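Local coordinates for BH1478 protein (Bacillus halodurans, PDB 2QUP), which is of unknown function, belongs to the DUF327 family and folds as an almost wholly alpha-helical bundle of four helices, at residues 44-47 and 48-51; 25-28 and 29-33. All coordinates share one frame; numbering follows the deposited sequence. Where two conformers were deposited one is given.

Interaction 1. Residues 44-47 and 48-51; sequences QALM and SKID
Met47 and Ile50 form the buried side of an amphipathic turn of helix 27-60, one of four helices in an all-helical bundle. The two side chains cross obliquely, the thioether of Met47 lying beside the branch point of Ile50, with SD of Met47 4.2 Å from CB of Ile50. Met47 starts with CG trans to its backbone N (chi1 -172°) and then bends at both following torsions, folding its flexible chain in between the neighbouring helices: it meets Phe76 of helix 63-88 as well as Lys137, Leu140 and Ile141 of helix 126-144. Ile50, beta-branched and stiffer, reaches Leu72 and Phe76. One turn earlier Leu46 joins the same side, its CG 4.3 Å from CD1 of Ile50, and it also touches Glu75.

The backbone repeats the i to i+4 pattern. Ile50 N donates to Leu46 O at 2.9 Å in a nearly straight bond (166°), and CG1 of Ile50 lies 3.2 Å from that same Leu46 O. Asp51 N reaches Met47 O at 2.8 Å, whereas the bond from Lys49 N to Ala45 O is weak. Ser48 N is shared between Gln44 O and, weakly, Ala45 O.

The outer face is wet, and polar or small residues suit it. One water donates to Gln44 O at 2.7 Å; its further link to Ser48 OG is tentative, since Ser48 has two conformers. Another donates to Ala45 O at 2.6 Å and weakly accepts from Lys49 NZ. Apolar chains thus meet the neighbouring helices, water supplements carbonyls already used by the helix, and a salt bridge from Asp51 OD2 to Lys137 sets opposite charges together at the border, which would probably favour this pairing of helices electrostatically.

Interaction 2. Residues 25-28 and 29-33; sequences VSFS and EVMGK
Phe27 and Met31, one turn apart, make a Met-aromatic contact in one of the two conformers modelled for Met31, so it is tentative: SD of Met31 lies 3.7 Å from CE2 of Phe27 and approaches the ring obliquely, 46° off its normal. The polarisable sulfur and its long, extended chain suit this reach. Beneath it, Met31 N donates to Phe27 O at 2.9 Å and Gly32 N to Ser28 O.

Val25 packs against Val30, CG1 to CG2 at 3.9 Å. Val25 immediately precedes the N-cap and Val30 is the fourth residue of the helix, so this pair is a hydrophobic staple bracketing the start of helix 27-60. Ser26 is the N-cap. Its OG stands between its own backbone N and carbonyl carbon (chi1 87°) and accepts a weak, long bond of 3.5 Å from Glu29 N; Ser26 O takes another weak one from Val30 N. A short hydroxyl chain suits such capping of first-turn N-H groups.

Glu29 crosses Val25 at about a right angle, OE1 3.4 Å from CG1 of Val25. Lys33 NZ forms a 3.2 Å salt bridge to the anti lone pair of Glu29 OE2, which probably steadies the carboxylate. A negative charge in this first turn would probably interact favourably with the helix dipole.

Both interactions lie on helix 27-60 and come in series along the chain: interaction 2 starts the helix, and interaction 1 follows farther along it. Their centres are 28 Å apart and their nearest atoms about 12 Å, so they do not touch. Interaction 2 sits about 27 Å from the centre of the chain, at an exposed end, where the contacts described lie within the first turns of the helix. Interaction 1, about 9 Å from that centre, faces helices 63-88 and 126-144. One long helix therefore runs from a locally capped, exposed start into the body of the bundle, where tertiary contacts are added to its own.

Interaction 1. Residues 44-47 and 48-51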
ATOM      1  N   GLN A  44       7.854   5.484  -0.297  1.00 35.61           N
ATOM      2  CA  GLN A  44       8.268   5.492   1.109  1.00 35.30           C
ATOM      3  C   GLN A  44       7.588   6.670   1.803  1.00 32.34           C
ATOM      4  O   GLN A  44       7.112   6.554   2.936  1.00 32.41           O
ATOM      5  CB  GLN A  44       9.783   5.680   1.227  1.00 37.20           C
ATOM      6  CG  GLN A  44      10.668   4.464   0.967  1.00 46.56           C
ATOM      7  CD  GLN A  44      12.150   4.774   1.267  1.00 49.93           C
ATOM      8  OE1 GLN A  44      12.782   4.111   2.103  1.00 52.34           O
ATOM      9  NE2 GLN A  44      12.698   5.800   0.600  1.00 44.58           N
ATOM     10  N   ALA A  45       7.550   7.797   1.098  1.00 32.69           N
ATOM     11  CA  ALA A  45       6.908   9.025   1.574  1.00 35.51           C
ATOM     12  C   ALA A  45       5.398   8.853   1.750  1.00 30.92           C
ATOM     13  O   ALA A  45       4.839   9.291   2.739  1.00 29.08           O
ATOM     14  CB  ALA A  45       7.223  10.195   0.613  1.00 33.44           C
ATOM     15  N   LEU A  46       4.758   8.203   0.780  1.00 28.35           N
ATOM     16  CA  LEU A  46       3.353   7.830   0.868  1.00 24.49           C
ATOM     17  C   LEU A  46       3.058   6.867   2.020  1.00 26.73           C
ATOM     18  O   LEU A  46       2.051   6.993   2.691  1.00 32.34           O
ATOM     19  CB  LEU A  46       2.936   7.188  -0.447  1.00 18.22           C
ATOM     20  CG  LEU A  46       1.480   7.145  -0.870  1.00 23.67           C
ATOM     21  CD1 LEU A  46       0.723   8.437  -0.472  1.00 28.80           C
ATOM     22  CD2 LEU A  46       1.447   6.951  -2.356  1.00 24.07           C
ATOM     23  N   MET A  47       3.933   5.898   2.240  1.00 27.92           N
ATOM     24  CA  MET A  47       3.762   4.941   3.339  1.00 24.85           C
ATOM     25  C   MET A  47       3.852   5.615   4.729  1.00 29.97           C
ATOM     26  O   MET A  47       3.227   5.160   5.697  1.00 31.61           O
ATOM     27  CB  MET A  47       4.800   3.837   3.186  1.00 30.84           C
ATOM     28  CG  MET A  47       4.668   2.636   4.118  1.00 29.37           C
ATOM     29  SD  MET A  47       3.000   1.997   4.353  1.00 35.49           S
ATOM     30  CE  MET A  47       2.751   1.104   2.833  1.00 16.01           C
ATOM     31  N   SER A  48       4.636   6.688   4.812  1.00 30.18           N
ATOM     32  CA  SER A  48       4.743   7.483   6.030  0.50 31.19           C
ATOM     33  C   SER A  48       3.399   8.128   6.370  1.00 31.71           C
ATOM     34  O   SER A  48       2.927   8.027   7.509  1.00 33.44           O
ATOM     35  CB  SER A  48       5.838   8.552   5.888  0.50 32.06           C
ATOM     36  OG  SER A  48       7.128   8.001   6.101  0.50 30.32           O
ATOM     37  N   LYS A  49       2.793   8.785   5.376  1.00 24.30           N
ATOM     38  CA  LYS A  49       1.412   9.276   5.449  1.00 21.27           C
ATOM     39  C   LYS A  49       0.421   8.166   5.802  1.00 22.69           C
ATOM     40  O   LYS A  49      -0.371   8.295   6.724  1.00 29.31           O
ATOM     41  CB  LYS A  49       1.018   9.871   4.115  1.00 20.03           C
ATOM     42  CG  LYS A  49       1.731  11.170   3.819  1.00 23.66           C
ATOM     43  CD  LYS A  49       1.335  11.665   2.435  1.00 34.63           C
ATOM     44  CE  LYS A  49       1.820  13.073   2.218  1.00 36.37           C
ATOM     45  NZ  LYS A  49       3.173  13.049   1.627  1.00 47.40           N
ATOM     46  N   ILE A  50       0.500   7.061   5.086  1.00 22.47           N
ATOM     47  CA  ILE A  50      -0.364   5.910   5.351  1.00 24.35           C
ATOM     48  C   ILE A  50      -0.247   5.415   6.793  1.00 23.96           C
ATOM     49  O   ILE A  50      -1.263   5.122   7.422  1.00 28.29           O
ATOM     50  CB  ILE A  50      -0.122   4.780   4.322  1.00 28.10           C
ATOM     51  CG1 ILE A  50      -0.572   5.215   2.924  1.00 15.65           C
ATOM     52  CG2 ILE A  50      -0.920   3.550   4.645  1.00 16.32           C
ATOM     53  CD1 ILE A  50      -0.171   4.221   1.857  1.00 11.49           C
ATOM     54  N   ASP A  51       0.976   5.338   7.317  1.00 25.80           N
ATOM     55  CA  ASP A  51       1.203   4.954   8.726  1.00 30.13           C
ATOM     56  C   ASP A  51       0.528   5.910   9.708  1.00 29.33           C
ATOM     57  O   ASP A  51      -0.095   5.490  10.685  1.00 20.96           O
ATOM     58  CB  ASP A  51       2.700   4.945   9.043  1.00 35.24           C
ATOM     59  CG  ASP A  51       3.381   3.688   8.596  1.00 42.54           C
ATOM     60  OD1 ASP A  51       2.712   2.640   8.494  1.00 58.22           O
ATOM     61  OD2 ASP A  51       4.600   3.749   8.350  1.00 55.95           O
TER
HETATM   62  O   HOH W   1       8.181   5.540   5.165  1.00 42.55           O
HETATM   63  O   HOH W   2       5.464  11.617   3.673  1.00 49.35           O

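Interaction 2. Residues 25-28 and 29-33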
ATOM      1  N   VAL A  25      28.865   1.488 -18.349  1.00 68.89           N
ATOM      2  CA  VAL A  25      27.404   1.413 -18.217  1.00 66.78           C
ATOM      3  C   VAL A  25      26.688   2.405 -19.146  1.00 62.88           C
ATOM      4  O   VAL A  25      27.143   3.535 -19.324  1.00 66.61           O
ATOM      5  CB  VAL A  25      26.974   1.677 -16.744  1.00 70.22           C
ATOM      6  CG1 VAL A  25      25.584   1.124 -16.473  1.00 71.88           C
ATOM      7  CG2 VAL A  25      27.992   1.072 -15.755  1.00 73.37           C
ATOM      8  N   SER A  26      25.581   1.975 -19.745  1.00 58.19           N
ATOM      9  CA  SER A  26      24.836   2.810 -20.688  1.00 55.88           C
ATOM     10  C   SER A  26      23.897   3.793 -19.977  1.00 57.09           C
ATOM     11  O   SER A  26      23.538   3.589 -18.819  1.00 55.25           O
ATOM     12  CB  SER A  26      24.043   1.939 -21.666  1.00 57.95           C
ATOM     13  OG  SER A  26      22.764   1.599 -21.143  1.00 57.99           O
ATOM     14  N   PHE A  27      23.494   4.846 -20.686  1.00 54.26           N
ATOM     15  CA  PHE A  27      22.734   5.948 -20.094  1.00 54.67           C
ATOM     16  C   PHE A  27      21.293   5.572 -19.741  1.00 54.18           C
ATOM     17  O   PHE A  27      20.812   5.902 -18.656  1.00 52.67           O
ATOM     18  CB  PHE A  27      22.755   7.164 -21.021  1.00 53.07           C
ATOM     19  CG  PHE A  27      21.877   8.302 -20.568  1.00 52.40           C
ATOM     20  CD1 PHE A  27      22.223   9.067 -19.455  1.00 52.72           C
ATOM     21  CD2 PHE A  27      20.711   8.619 -21.270  1.00 55.86           C
ATOM     22  CE1 PHE A  27      21.410  10.125 -19.040  1.00 57.26           C
ATOM     23  CE2 PHE A  27      19.894   9.673 -20.868  1.00 55.65           C
ATOM     24  CZ  PHE A  27      20.246  10.434 -19.756  1.00 54.93           C
ATOM     25  N   SER A  28      20.618   4.889 -20.661  1.00 54.29           N
ATOM     26  CA  SER A  28      19.220   4.520 -20.498  1.00 58.34           C
ATOM     27  C   SER A  28      19.028   3.433 -19.435  1.00 57.85           C
ATOM     28  O   SER A  28      17.959   3.327 -18.828  1.00 61.04           O
ATOM     29  CB  SER A  28      18.652   4.044 -21.832  1.00 59.78           C
ATOM     30  OG  SER A  28      19.184   2.776 -22.152  1.00 63.02           O
ATOM     31  N   GLU A  29      20.064   2.629 -19.227  1.00 54.64           N
ATOM     32  CA  GLU A  29      20.113   1.701 -18.113  1.00 57.24           C
ATOM     33  C   GLU A  29      20.128   2.442 -16.784  1.00 54.37           C
ATOM     34  O   GLU A  29      19.401   2.075 -15.868  1.00 55.61           O
ATOM     35  CB  GLU A  29      21.342   0.804 -18.231  1.00 60.30           C
ATOM     36  CG  GLU A  29      21.235  -0.515 -17.489  1.00 74.48           C
ATOM     37  CD  GLU A  29      22.583  -1.027 -17.003  1.00 84.33           C
ATOM     38  OE1 GLU A  29      23.501  -1.198 -17.839  1.00 87.64           O
ATOM     39  OE2 GLU A  29      22.720  -1.261 -15.780  1.00 86.01           O
ATOM     40  N   VAL A  30      20.955   3.482 -16.691  1.00 53.69           N
ATOM     41  CA  VAL A  30      21.115   4.251 -15.450  1.00 50.97           C
ATOM     42  C   VAL A  30      19.850   5.054 -15.150  1.00 49.47           C
ATOM     43  O   VAL A  30      19.400   5.099 -14.001  1.00 46.49           O
ATOM     44  CB  VAL A  30      22.361   5.189 -15.494  1.00 48.97           C
ATOM     45  CG1 VAL A  30      22.493   5.980 -14.194  1.00 51.33           C
ATOM     46  CG2 VAL A  30      23.626   4.382 -15.698  1.00 50.25           C
ATOM     47  N   MET A  31      19.288   5.662 -16.200  1.00 49.39           N
ATOM     48  CA  MET A  31      18.032   6.427 -16.156  0.50 51.79           C
ATOM     49  C   MET A  31      16.891   5.584 -15.572  1.00 47.89           C
ATOM     50  O   MET A  31      16.133   6.037 -14.719  1.00 50.95           O
ATOM     51  CB  MET A  31      17.678   6.875 -17.586  0.50 51.88           C
ATOM     52  CG  MET A  31      16.914   8.191 -17.722  0.50 57.47           C
ATOM     53  SD  MET A  31      16.647   8.651 -19.461  0.50 59.56           S
ATOM     54  CE  MET A  31      15.357   9.888 -19.310  0.50 54.38           C
ATOM     55  N   GLY A  32      16.781   4.353 -16.074  1.00 46.97           N
ATOM     56  CA  GLY A  32      15.790   3.381 -15.617  1.00 39.94           C
ATOM     57  C   GLY A  32      15.922   3.023 -14.151  1.00 42.10           C
ATOM     58  O   GLY A  32      14.923   2.964 -13.435  1.00 39.47           O
ATOM     59  N   LYS A  33      17.158   2.802 -13.710  1.00 39.40           N
ATOM     60  CA  LYS A  33      17.459   2.532 -12.314  1.00 42.93           C
ATOM     61  C   LYS A  33      17.102   3.696 -11.403  1.00 39.88           C
ATOM     62  O   LYS A  33      16.620   3.498 -10.289  1.00 40.16           O
ATOM     63  CB  LYS A  33      18.929   2.159 -12.144  1.00 44.98           C
ATOM     64  CG  LYS A  33      19.147   0.669 -11.937  1.00 58.38           C
ATOM     65  CD  LYS A  33      20.495   0.215 -12.483  1.00 73.36           C
ATOM     66  CE  LYS A  33      20.899  -1.144 -11.910  1.00 78.51           C
ATOM     67  NZ  LYS A  33      21.316  -2.094 -12.981  1.00 80.43           N
TER